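Local coordinates for protein putative HTH-type transcriptional regulator PF0864 (Pyrococcus furiosus, PDB 2IA0) that probably binds specific DNA sequences as a dimeric transcriptional regulator of the AsnC family, at residues L68-P74 / T165-V171; A78-V84 / L147-F153. All coordinates share one frame; numbering follows the deposited sequence.

Interaction 1: residues L68-P74 / T165-V171; sequences LGEQLKP and TGFLAEV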
ATOM      1  N   LEU A  68      -4.556   6.267   8.392  1.00 10.75           N
ATOM      2  CA  LEU A  68      -5.167   6.047   9.711  1.00 11.66           C
ATOM      3  C   LEU A  68      -4.125   5.762  10.804  1.00 12.53           C
ATOM      4  O   LEU A  68      -3.048   5.248  10.523  1.00 12.26           O
ATOM      5  CB  LEU A  68      -6.196   4.919   9.635  1.00 11.36           C
ATOM      6  CG  LEU A  68      -7.470   5.225   8.846  1.00 10.04           C
ATOM      7  CD1 LEU A  68      -8.465   4.127   9.000  1.00  9.07           C
ATOM      8  CD2 LEU A  68      -8.068   6.538   9.302  1.00  8.66           C
ATOM      9  N   GLY A  69      -4.445   6.117  12.045  1.00 13.62           N
ATOM     10  CA  GLY A  69      -3.498   5.972  13.163  1.00 14.80           C
ATOM     11  C   GLY A  69      -3.600   4.608  13.813  1.00 15.88           C
ATOM     12  O   GLY A  69      -4.490   3.831  13.485  1.00 16.21           O
ATOM     13  N   GLU A  70      -2.714   4.308  14.759  1.00 17.34           N
ATOM     14  CA  GLU A  70      -2.620   2.926  15.248  1.00 18.16           C
ATOM     15  C   GLU A  70      -3.868   2.335  15.916  1.00 18.03           C
ATOM     16  O   GLU A  70      -3.994   1.116  15.975  1.00 18.36           O
ATOM     17  CB  GLU A  70      -1.309   2.650  16.013  1.00 18.51           C
ATOM     18  CG  GLU A  70      -1.240   2.987  17.505  1.00 21.48           C
ATOM     19  CD  GLU A  70      -0.142   2.155  18.210  1.00 25.38           C
ATOM     20  OE1 GLU A  70       0.676   1.524  17.492  1.00 26.82           O
ATOM     21  OE2 GLU A  70      -0.097   2.110  19.470  1.00 26.92           O
ATOM     22  N   GLN A  71      -4.803   3.185  16.347  1.00 18.06           N
ATOM     23  CA  GLN A  71      -6.123   2.744  16.849  1.00 18.08           C
ATOM     24  C   GLN A  71      -6.951   2.011  15.802  1.00 18.38           C
ATOM     25  O   GLN A  71      -7.830   1.208  16.154  1.00 19.19           O
ATOM     26  CB  GLN A  71      -6.974   3.929  17.325  1.00 17.69           C
ATOM     27  CG  GLN A  71      -6.396   4.727  18.466  1.00 18.32           C
ATOM     28  CD  GLN A  71      -5.497   5.866  18.002  1.00 18.62           C
ATOM     29  OE1 GLN A  71      -4.987   5.866  16.864  1.00 16.86           O
ATOM     30  NE2 GLN A  71      -5.297   6.852  18.885  1.00 16.75           N
ATOM     31  N   LEU A  72      -6.727   2.310  14.524  1.00 17.93           N
ATOM     32  CA  LEU A  72      -7.538   1.680  13.486  1.00 17.40           C
ATOM     33  C   LEU A  72      -6.720   0.796  12.562  1.00 16.89           C
ATOM     34  O   LEU A  72      -7.287   0.117  11.704  1.00 16.85           O
ATOM     35  CB  LEU A  72      -8.318   2.717  12.673  1.00 17.94           C
ATOM     36  CG  LEU A  72      -9.598   3.337  13.231  1.00 18.38           C
ATOM     37  CD1 LEU A  72      -9.230   4.542  13.995  1.00 18.33           C
ATOM     38  CD2 LEU A  72     -10.538   3.742  12.110  1.00 17.96           C
ATOM     39  N   LYS A  73      -5.400   0.807  12.724  1.00 16.32           N
ATOM     40  CA  LYS A  73      -4.536  -0.145  12.014  1.00 16.53           C
ATOM     41  C   LYS A  73      -4.656  -1.574  12.563  1.00 16.18           C
ATOM     42  O   LYS A  73      -4.759  -1.763  13.784  1.00 16.51           O
ATOM     43  CB  LYS A  73      -3.078   0.276  12.130  1.00 16.26           C
ATOM     44  CG  LYS A  73      -2.700   1.424  11.238  1.00 16.88           C
ATOM     45  CD  LYS A  73      -1.195   1.435  11.015  1.00 19.33           C
ATOM     46  CE  LYS A  73      -0.388   1.742  12.269  1.00 20.52           C
ATOM     47  NZ  LYS A  73       1.072   1.649  11.908  1.00 24.35           N
ATOM     48  N   PRO A  74      -4.616  -2.595  11.678  1.00 16.02           N
ATOM     49  CA  PRO A  74      -4.450  -3.984  12.175  1.00 15.49           C
ATOM     50  C   PRO A  74      -3.078  -4.184  12.845  1.00 15.11           C
ATOM     51  O   PRO A  74      -2.053  -3.693  12.339  1.00 14.97           O
ATOM     52  CB  PRO A  74      -4.559  -4.825  10.898  1.00 15.26           C
ATOM     53  CG  PRO A  74      -4.119  -3.915   9.792  1.00 15.15           C
ATOM     54  CD  PRO A  74      -4.704  -2.556  10.205  1.00 16.25           C
ATOM     55  N   THR A 165      -0.173   0.223   5.915  1.00 16.00           N
ATOM     56  CA  THR A 165      -1.273  -0.361   6.687  1.00 16.54           C
ATOM     57  C   THR A 165      -2.270   0.679   7.256  1.00 15.90           C
ATOM     58  O   THR A 165      -3.459   0.387   7.395  1.00 16.21           O
ATOM     59  CB  THR A 165      -0.773  -1.407   7.733  1.00 17.02           C
ATOM     60  OG1 THR A 165      -1.848  -1.791   8.615  1.00 17.97           O
ATOM     61  CG2 THR A 165       0.406  -0.857   8.519  1.00 18.26           C
ATOM     62  N   GLY A 166      -1.790   1.889   7.535  1.00 15.23           N
ATOM     63  CA  GLY A 166      -2.665   3.032   7.758  1.00 14.87           C
ATOM     64  C   GLY A 166      -3.403   3.487   6.502  1.00 14.35           C
ATOM     65  O   GLY A 166      -4.532   3.955   6.565  1.00 15.18           O
ATOM     66  N   PHE A 167      -2.764   3.378   5.353  1.00 13.94           N
ATOM     67  CA  PHE A 167      -3.447   3.657   4.099  1.00 14.28           C
ATOM     68  C   PHE A 167      -4.573   2.635   3.741  1.00 14.25           C
ATOM     69  O   PHE A 167      -5.677   3.029   3.357  1.00 14.31           O
ATOM     70  CB  PHE A 167      -2.422   3.803   2.958  1.00 13.92           C
ATOM     71  CG  PHE A 167      -3.052   3.961   1.608  1.00 15.36           C
ATOM     72  CD1 PHE A 167      -3.769   5.123   1.291  1.00 16.33           C
ATOM     73  CD2 PHE A 167      -2.966   2.931   0.661  1.00 14.17           C
ATOM     74  CE1 PHE A 167      -4.392   5.261   0.036  1.00 15.25           C
ATOM     75  CE2 PHE A 167      -3.569   3.055  -0.580  1.00 11.70           C
ATOM     76  CZ  PHE A 167      -4.290   4.228  -0.897  1.00 14.75           C
ATOM     77  N   LEU A 168      -4.284   1.335   3.868  1.00 14.56           N
ATOM     78  CA  LEU A 168      -5.199   0.268   3.461  1.00 14.51           C
ATOM     79  C   LEU A 168      -6.230  -0.088   4.537  1.00 14.89           C
ATOM     80  O   LEU A 168      -7.240  -0.752   4.235  1.00 15.53           O
ATOM     81  CB  LEU A 168      -4.403  -1.004   3.075  1.00 14.18           C
ATOM     82  CG  LEU A 168      -3.470  -0.943   1.867  1.00 13.83           C
ATOM     83  CD1 LEU A 168      -2.644  -2.225   1.710  1.00 15.43           C
ATOM     84  CD2 LEU A 168      -4.230  -0.634   0.590  1.00 12.51           C
ATOM     85  N   ALA A 169      -5.966   0.317   5.778  1.00 15.36           N
ATOM     86  CA  ALA A 169      -6.856   0.036   6.913  1.00 16.80           C
ATOM     87  C   ALA A 169      -8.271   0.435   6.566  1.00 17.51           C
ATOM     88  O   ALA A 169      -8.523   1.555   6.107  1.00 17.85           O
ATOM     89  CB  ALA A 169      -6.397   0.794   8.172  1.00 16.64           C
ATOM     90  N   GLU A 170      -9.199  -0.483   6.759  1.00 18.55           N
ATOM     91  CA  GLU A 170     -10.582  -0.171   6.477  1.00 18.96           C
ATOM     92  C   GLU A 170     -11.294   0.252   7.752  1.00 19.01           C
ATOM     93  O   GLU A 170     -10.951  -0.193   8.844  1.00 19.02           O
ATOM     94  CB  GLU A 170     -11.276  -1.338   5.776  1.00 19.10           C
ATOM     95  CG  GLU A 170     -12.227  -0.891   4.666  1.00 20.33           C
ATOM     96  N   VAL A 171     -12.265   1.146   7.591  1.00 19.11           N
ATOM     97  CA  VAL A 171     -13.066   1.669   8.688  1.00 18.97           C
ATOM     98  C   VAL A 171     -14.566   1.580   8.341  1.00 19.54           C
ATOM     99  O   VAL A 171     -15.237   0.591   8.652  1.00 19.69           O
ATOM    100  CB  VAL A 171     -12.687   3.152   9.045  1.00 18.81           C
ATOM    101  CG1 VAL A 171     -12.377   3.958   7.806  1.00 18.03           C
ATOM    102  CG2 VAL A 171     -13.817   3.818   9.815  1.00 18.05           C
TER

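Interaction 2: residues A78-V84 / L147-F153; sequences ALIVLEV and LKHIQIF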
ATOM      1  N   ALA A  78      -0.197 -10.387   7.648  1.00  8.79           N
ATOM      2  CA  ALA A  78       0.409 -11.556   7.006  1.00  7.62           C
ATOM      3  C   ALA A  78       0.224 -11.457   5.503  1.00  7.56           C
ATOM      4  O   ALA A  78      -0.803 -10.959   5.007  1.00  7.46           O
ATOM      5  CB  ALA A  78      -0.187 -12.845   7.530  1.00  6.37           C
ATOM      6  N   LEU A  79       1.249 -11.870   4.775  1.00  7.19           N
ATOM      7  CA  LEU A  79       1.135 -12.018   3.344  1.00  7.63           C
ATOM      8  C   LEU A  79       0.848 -13.503   3.039  1.00  7.67           C
ATOM      9  O   LEU A  79       1.431 -14.396   3.632  1.00  7.09           O
ATOM     10  CB  LEU A  79       2.422 -11.540   2.687  1.00  8.01           C
ATOM     11  CG  LEU A  79       2.692 -11.942   1.244  1.00  8.72           C
ATOM     12  CD1 LEU A  79       1.855 -11.040   0.308  1.00 10.70           C
ATOM     13  CD2 LEU A  79       4.181 -11.801   0.982  1.00  8.91           C
ATOM     14  N   ILE A  80      -0.085 -13.752   2.131  1.00  8.90           N
ATOM     15  CA  ILE A  80      -0.520 -15.117   1.798  1.00  8.89           C
ATOM     16  C   ILE A  80      -0.289 -15.376   0.324  1.00  9.34           C
ATOM     17  O   ILE A  80      -0.662 -14.568  -0.501  1.00  8.94           O
ATOM     18  CB  ILE A  80      -2.016 -15.288   2.115  1.00  8.98           C
ATOM     19  CG1 ILE A  80      -2.278 -14.848   3.564  1.00  6.43           C
ATOM     20  CG2 ILE A  80      -2.473 -16.749   1.860  1.00  7.39           C
ATOM     21  CD1 ILE A  80      -3.650 -15.081   4.021  1.00  7.34           C
ATOM     22  N   VAL A  81       0.356 -16.487  -0.004  1.00 10.54           N
ATOM     23  CA  VAL A  81       0.536 -16.862  -1.409  1.00 10.59           C
ATOM     24  C   VAL A  81      -0.085 -18.220  -1.706  1.00 11.35           C
ATOM     25  O   VAL A  81       0.327 -19.242  -1.170  1.00 11.26           O
ATOM     26  CB  VAL A  81       2.009 -16.812  -1.860  1.00 10.93           C
ATOM     27  CG1 VAL A  81       2.105 -17.005  -3.404  1.00 10.35           C
ATOM     28  CG2 VAL A  81       2.646 -15.480  -1.434  1.00  7.92           C
ATOM     29  N   LEU A  82      -1.107 -18.192  -2.557  1.00 11.94           N
ATOM     30  CA  LEU A  82      -1.863 -19.364  -2.966  1.00 12.21           C
ATOM     31  C   LEU A  82      -1.471 -19.746  -4.385  1.00 12.98           C
ATOM     32  O   LEU A  82      -1.380 -18.889  -5.250  1.00 12.83           O
ATOM     33  CB  LEU A  82      -3.366 -19.032  -2.962  1.00 11.79           C
ATOM     34  CG  LEU A  82      -3.995 -18.504  -1.679  1.00 11.65           C
ATOM     35  CD1 LEU A  82      -5.484 -18.377  -1.878  1.00 12.81           C
ATOM     36  CD2 LEU A  82      -3.689 -19.427  -0.519  1.00 13.48           C
ATOM     37  N   GLU A  83      -1.276 -21.031  -4.635  1.00 14.11           N
ATOM     38  CA  GLU A  83      -1.043 -21.506  -5.994  1.00 15.90           C
ATOM     39  C   GLU A  83      -2.120 -22.529  -6.340  1.00 16.57           C
ATOM     40  O   GLU A  83      -2.292 -23.520  -5.633  1.00 16.65           O
ATOM     41  CB  GLU A  83       0.353 -22.132  -6.115  1.00 16.07           C
ATOM     42  CG  GLU A  83       0.686 -22.701  -7.497  1.00 17.35           C
ATOM     43  CD  GLU A  83       2.009 -23.459  -7.517  1.00 20.35           C
ATOM     44  OE1 GLU A  83       2.502 -23.860  -6.437  1.00 22.73           O
ATOM     45  OE2 GLU A  83       2.562 -23.673  -8.616  1.00 23.12           O
ATOM     46  N   VAL A  84      -2.839 -22.280  -7.425  1.00 17.54           N
ATOM     47  CA  VAL A  84      -3.895 -23.185  -7.878  1.00 19.11           C
ATOM     48  C   VAL A  84      -3.298 -24.369  -8.628  1.00 20.04           C
ATOM     49  O   VAL A  84      -2.348 -24.207  -9.395  1.00 20.09           O
ATOM     50  CB  VAL A  84      -4.975 -22.425  -8.686  1.00 18.71           C
ATOM     51  CG1 VAL A  84      -5.971 -23.375  -9.264  1.00 19.58           C
ATOM     52  CG2 VAL A  84      -5.710 -21.443  -7.751  1.00 19.30           C
ATOM     53  N   LEU A 147      -5.965 -26.271  -4.268  1.00 22.64           N
ATOM     54  CA  LEU A 147      -4.754 -25.492  -4.081  1.00 22.26           C
ATOM     55  C   LEU A 147      -3.545 -26.412  -3.994  1.00 21.80           C
ATOM     56  O   LEU A 147      -3.525 -27.346  -3.209  1.00 21.60           O
ATOM     57  CB  LEU A 147      -4.854 -24.583  -2.851  1.00 22.41           C
ATOM     58  CG  LEU A 147      -5.845 -23.415  -2.877  1.00 21.99           C
ATOM     59  CD1 LEU A 147      -5.617 -22.519  -1.691  1.00 20.63           C
ATOM     60  CD2 LEU A 147      -5.776 -22.606  -4.148  1.00 21.19           C
ATOM     61  N   LYS A 148      -2.552 -26.159  -4.834  1.00 21.28           N
ATOM     62  CA  LYS A 148      -1.310 -26.915  -4.785  1.00 20.84           C
ATOM     63  C   LYS A 148      -0.482 -26.476  -3.578  1.00 20.44           C
ATOM     64  O   LYS A 148       0.017 -27.313  -2.841  1.00 20.42           O
ATOM     65  CB  LYS A 148      -0.538 -26.732  -6.086  1.00 21.15           C
ATOM     66  CG  LYS A 148       0.627 -27.670  -6.286  1.00 23.07           C
ATOM     67  CD  LYS A 148       0.863 -27.946  -7.778  1.00 26.82           C
ATOM     68  CE  LYS A 148       0.837 -26.652  -8.614  1.00 28.88           C
ATOM     69  NZ  LYS A 148       0.647 -26.952 -10.079  1.00 29.85           N
ATOM     70  N   HIS A 149      -0.387 -25.167  -3.349  1.00 19.32           N
ATOM     71  CA  HIS A 149       0.457 -24.643  -2.295  1.00 18.87           C
ATOM     72  C   HIS A 149      -0.161 -23.448  -1.579  1.00 17.84           C
ATOM     73  O   HIS A 149      -0.864 -22.660  -2.181  1.00 17.57           O
ATOM     74  CB  HIS A 149       1.846 -24.282  -2.851  1.00 18.68           C
ATOM     75  CG  HIS A 149       2.707 -25.474  -3.134  1.00 21.84           C
ATOM     76  ND1 HIS A 149       3.453 -25.603  -4.289  1.00 23.70           N
ATOM     77  CD2 HIS A 149       2.940 -26.599  -2.410  1.00 23.84           C
ATOM     78  CE1 HIS A 149       4.117 -26.747  -4.255  1.00 23.76           C
ATOM     79  NE2 HIS A 149       3.816 -27.374  -3.130  1.00 23.41           N
ATOM     80  N   ILE A 150       0.102 -23.350  -0.278  1.00 17.25           N
ATOM     81  CA  ILE A 150      -0.243 -22.197   0.527  1.00 16.70           C
ATOM     82  C   ILE A 150       1.008 -21.779   1.300  1.00 17.38           C
ATOM     83  O   ILE A 150       1.630 -22.604   1.974  1.00 17.91           O
ATOM     84  CB  ILE A 150      -1.348 -22.495   1.573  1.00 16.40           C
ATOM     85  CG1 ILE A 150      -2.635 -23.009   0.925  1.00 15.60           C
ATOM     86  CG2 ILE A 150      -1.597 -21.245   2.491  1.00 14.37           C
ATOM     87  CD1 ILE A 150      -3.501 -23.820   1.907  1.00 16.46           C
ATOM     88  N   GLN A 151       1.376 -20.506   1.196  1.00 17.46           N
ATOM     89  CA  GLN A 151       2.445 -19.953   2.023  1.00 17.94           C
ATOM     90  C   GLN A 151       1.949 -18.762   2.821  1.00 18.00           C
ATOM     91  O   GLN A 151       1.188 -17.929   2.302  1.00 17.74           O
ATOM     92  CB  GLN A 151       3.649 -19.552   1.185  1.00 17.79           C
ATOM     93  CG  GLN A 151       4.176 -20.655   0.299  1.00 18.21           C
ATOM     94  CD  GLN A 151       5.401 -20.228  -0.429  1.00 18.43           C
ATOM     95  OE1 GLN A 151       6.476 -20.187   0.140  1.00 18.38           O
ATOM     96  NE2 GLN A 151       5.250 -19.886  -1.696  1.00 20.67           N
ATOM     97  N   ILE A 152       2.347 -18.719   4.094  1.00 17.92           N
ATOM     98  CA  ILE A 152       1.994 -17.601   4.968  1.00 18.74           C
ATOM     99  C   ILE A 152       3.245 -16.942   5.533  1.00 18.58           C
ATOM    100  O   ILE A 152       4.063 -17.603   6.195  1.00 17.94           O
ATOM    101  CB  ILE A 152       0.965 -17.982   6.081  1.00 19.08           C
ATOM    102  CG1 ILE A 152      -0.364 -18.395   5.436  1.00 19.37           C
ATOM    103  CG2 ILE A 152       0.699 -16.789   7.008  1.00 18.77           C
ATOM    104  CD1 ILE A 152      -1.052 -19.463   6.193  1.00 22.53           C
ATOM    105  N   PHE A 153       3.387 -15.645   5.220  1.00 18.03           N
ATOM    106  CA  PHE A 153       4.507 -14.837   5.666  1.00 17.38           C
ATOM    107  C   PHE A 153       3.980 -13.738   6.553  1.00 17.52           C
ATOM    108  O   PHE A 153       3.473 -12.741   6.059  1.00 17.17           O
ATOM    109  CB  PHE A 153       5.260 -14.237   4.477  1.00 17.14           C
ATOM    110  CG  PHE A 153       5.685 -15.252   3.472  1.00 17.80           C
ATOM    111  CD1 PHE A 153       6.774 -16.101   3.734  1.00 18.50           C
ATOM    112  CD2 PHE A 153       4.993 -15.390   2.275  1.00 16.69           C
ATOM    113  CE1 PHE A 153       7.163 -17.071   2.809  1.00 17.98           C
ATOM    114  CE2 PHE A 153       5.371 -16.355   1.345  1.00 16.63           C
ATOM    115  CZ  PHE A 153       6.461 -17.206   1.620  1.00 16.70           C
TER
HETATM  116  O   HOH W   1       2.415 -20.677  -2.654  1.00 37.71           O

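Interaction 1: residues L68-P74 / T165-V171
Leu68 N donates to Gly166 O, 2.9 Å away and almost straight at the hydrogen (175°), the one hydrogen bond between 68-74 and 165-171, and it approaches from above the carbonyl plane. This links the end of strand 61-68 to the short C-terminal helix, whose last turn ends at Leu168. Gly166 suits the spot: without a side chain, it lets Leu68 come so near that the two CA atoms, Leu68 CA and Gly166 CA, are 4.4 Å apart. The methylenes of Lys73 also lie directly on this bare backbone, Lys73 CD being 3.6 Å from Gly166 N and touching Thr165 CG2 where the two side chains cross at about a right angle. Pro74 slides past Thr165 in the opposite direction, its CG and CD both lying against the hydroxyl, CG 3.3 Å from Thr165 OG1. That oxygen, set anti to the backbone N (chi1 171°), is buried against carbon. Beyond the helix, Ala169 points its small CB toward the loop, where CB lies 3.7 Å from Leu72 O and 4.0 Å from Leu68 CD1. Val171, the last residue, adds a branched end: its CB packs on Leu72 CD2 at 3.8 Å, while CG1 faces Leu68 CD1. Across the dimer, Lys27 of the second subunit bonds to Ala169 O, and Val60 of that subunit packs on Leu72. The loop between strands 61-68 and 76-84 is thus held to the chain's C-terminus by one straight backbone bond and mainly apolar contact, while Thr165 OG1, buried with no modelled partner, probably carries a small energetic cost.

Interaction 2: residues A78-V84 / L147-F153
Glu83 and His149 lie side by side and point the same way, so that ND1 of the imidazole donates to Glu83 OE1 at 2.9 Å. The carboxylate and ring planes are 36° apart, and the oxygen sits near the ring edge, 18° out of its plane. Glu83 reaches it with an extended chain, CG anti to the backbone N (chi1 178°). Its other oxygen, OE2, lies 3.4 Å from Lys148 CE; Lys148 NZ, at 4.1 Å from OE2, is too far for a salt bridge but probably still favours the negative charge. Lys148 N and, more weakly, His149 N both donate to Glu83 O: a classic beta bulge that shifts the register by one before Val84 pairs with Leu147. Inner strand 76-84 here runs against 147-154, outermost within the chain, in the antiparallel sheet of the dimeric alpha+beta barrel domain. On Glu83's face, Val81 CG2 meets the Phe153 ring at its edge, in plane, 4.0 Å from CE2. This face meets the dimer partner: Gln151 OE1 bonds to NE2 of Gln151 of the second subunit, while a water links this chain's Gln151 NE2 to Val81 O. On the reverse face, Leu82 and Ile150 run alongside each other, branched aliphatics suited to packing on Ile141; helix 132-140 covers neighbouring Ile152 and Ala78.

Interactions 1 and 2 follow one another along the chain, 68-74 running almost directly into 78-84, yet their centres are 24 Å apart and they do not otherwise touch. Both are partly buried. Interaction 2 belongs to the sheet of the C-terminal domain: a ladder of backbone bonds in which 78-84 is mostly buried and its partner strand more exposed, with a polar end at the bulge. Interaction 1, closer to the centre of the chain, joins a loop to a helix end; it relies on one backbone bond and scattered aliphatic contacts, with Gly166 admitting the closest backbone approach. The second subunit reaches both: its lysine, and weakly an arginine, bond to carbonyls near the C-terminus, whereas one sheet face offers hydrophobic residues and a glutamine pair.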